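Glucokinase (Streptomyces griseus, PDB 3VGL) phosphorylates D-glucose at its 6-hydroxyl with ATP, as a zinc-containing glucokinase of the ROK family. Local coordinates at the interface of chains A and B. Coordinates in Å, arbitrary orientation; residue numbers count along the deposited sequence, not the author numbering. Chains: chain A/B, Glucokinase.

The interface of chains A and B. Residues chain A 67, 157-159, 171; chain B 246, 249, 282.
From the end of the 3-10 helix 155-157, chain A runs on in extended form through A:Ile158 and A:Arg159, where it meets the carboxylate of B:Asp246 on helix 227-251 of the twofold-related subunit. The backbone N of A:Arg159 donates to OD1 of B:Asp246 at 3.1 Å, nearly straight but from above the carboxylate plane, 50° out of it. CG2 of A:Ile158 packs on the same carboxylate, 3.9 Å from CG of B:Asp246. The guanidinium of A:Arg159 makes no direct salt bridge here: its chain bends at chi3 (71°), and NH1 reaches OD2 of B:Asp246 through a water, by a long and rather bent link on the arginine side. B:Ile282 projects from a loop between A:Tyr67, A:His157 and A:Ser171. CG1 of B:Ile282 lies 3.8 Å from CB of A:His157, a zinc ligand that also lines the glucose pocket. CD1 of B:Ile282 continues to CB of A:Ser171 at 3.7 Å. The other branch, CG2, anti to the backbone N, meets the phenol end of A:Tyr67, the two side chains crossing at about a right angle. The interface, probably that of a dimer within the tetramer, thus abuts residues of the active site. B:Ser249 OG joins two waters. One, 2.7 Å from the carbonyl O of A:His157, also reaches B:Asp246 OD1. The other lies 2.9 Å from the phenol OH of A:Tyr67.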
loop_
_atom_site.group_PDB
_atom_site.type_symbol
_atom_site.label_atom_id
_atom_site.label_comp_id
_atom_site.label_asym_id
_atom_site.label_seq_id
_atom_site.Cartn_x
_atom_site.Cartn_y
_atom_site.Cartn_z
ATOM N N TYR A 67 1.101 7.827 25.739
ATOM C CA TYR A 67 -0.341 7.937 25.939
ATOM C C TYR A 67 -0.554 8.265 27.417
ATOM O O TYR A 67 -0.247 7.442 28.279
ATOM C CB TYR A 67 -1.001 6.572 25.631
ATOM C CG TYR A 67 -1.186 6.227 24.149
ATOM C CD1 TYR A 67 -0.104 6.226 23.268
ATOM C CD2 TYR A 67 -2.441 5.875 23.647
ATOM C CE1 TYR A 67 -0.278 5.874 21.923
ATOM C CE2 TYR A 67 -2.623 5.520 22.289
ATOM C CZ TYR A 67 -1.534 5.561 21.444
ATOM O OH TYR A 67 -1.687 5.240 20.103
ATOM N N HIS A 157 0.290 7.192 15.247
ATOM C CA HIS A 157 -0.126 5.801 15.057
ATOM C C HIS A 157 -1.356 5.640 14.187
ATOM O O HIS A 157 -1.965 4.575 14.134
ATOM C CB HIS A 157 -0.238 5.096 16.429
ATOM C CG HIS A 157 0.977 5.324 17.248
ATOM N ND1 HIS A 157 2.180 4.709 16.962
ATOM C CD2 HIS A 157 1.222 6.230 18.233
ATOM C CE1 HIS A 157 3.105 5.189 17.780
ATOM N NE2 HIS A 157 2.554 6.112 18.555
ATOM N N ILE A 158 -1.671 6.690 13.435
ATOM C CA ILE A 158 -2.634 6.558 12.329
ATOM C C ILE A 158 -1.952 5.712 11.257
ATOM O O ILE A 158 -0.771 5.891 10.972
ATOM C CB ILE A 158 -2.947 7.955 11.720
ATOM C CG1 ILE A 158 -3.713 8.800 12.751
ATOM C CG2 ILE A 158 -3.740 7.830 10.402
ATOM C CD1 ILE A 158 -3.613 10.295 12.391
ATOM N N ARG A 159 -2.674 4.780 10.663
ATOM C CA ARG A 159 -2.065 3.860 9.687
ATOM C C ARG A 159 -2.055 4.519 8.323
ATOM O O ARG A 159 -3.123 4.796 7.737
ATOM C CB ARG A 159 -2.870 2.570 9.615
ATOM C CG ARG A 159 -2.233 1.570 8.675
ATOM C CD ARG A 159 -3.055 0.302 8.523
ATOM N NE ARG A 159 -4.289 0.531 7.768
ATOM C CZ ARG A 159 -5.107 -0.438 7.385
ATOM N NH1 ARG A 159 -6.234 -0.145 6.735
ATOM N NH2 ARG A 159 -4.781 -1.707 7.627
ATOM N N SER A 171 1.968 -2.092 16.166
ATOM C CA SER A 171 1.212 -2.158 14.894
ATOM C C SER A 171 2.111 -1.899 13.702
ATOM O O SER A 171 3.320 -1.682 13.866
ATOM C CB SER A 171 0.117 -1.094 14.916
ATOM O OG SER A 171 -0.890 -1.499 15.859
ATOM N N ASP B 246 -8.210 4.349 13.580
ATOM C CA ASP B 246 -7.466 5.613 13.315
ATOM C C ASP B 246 -8.179 6.849 13.913
ATOM O O ASP B 246 -7.546 7.757 14.478
ATOM C CB ASP B 246 -7.233 5.826 11.813
ATOM C CG ASP B 246 -6.187 4.856 11.219
ATOM O OD1 ASP B 246 -5.405 4.243 11.958
ATOM O OD2 ASP B 246 -6.201 4.702 9.983
ATOM N N SER B 249 -7.359 7.111 17.469
ATOM C CA SER B 249 -6.023 7.742 17.627
ATOM C C SER B 249 -6.115 9.251 17.515
ATOM O O SER B 249 -5.441 9.967 18.269
ATOM C CB SER B 249 -5.037 7.191 16.610
ATOM O OG SER B 249 -4.805 5.851 16.947
ATOM N N ILE B 282 -5.033 0.639 18.531
ATOM C CA ILE B 282 -3.597 0.699 18.945
ATOM C C ILE B 282 -3.502 0.463 20.457
ATOM O O ILE B 282 -4.315 0.970 21.208
ATOM C CB ILE B 282 -2.947 2.124 18.657
ATOM C CG1 ILE B 282 -2.928 2.490 17.152
ATOM C CG2 ILE B 282 -1.509 2.195 19.157
ATOM C CD1 ILE B 282 -2.113 1.546 16.264
HETATM O O HOH W 1 -4.565 4.120 14.796
HETATM O O HOH W 2 -4.483 5.422 19.456
HETATM O O HOH W 3 -7.077 2.827 7.818
#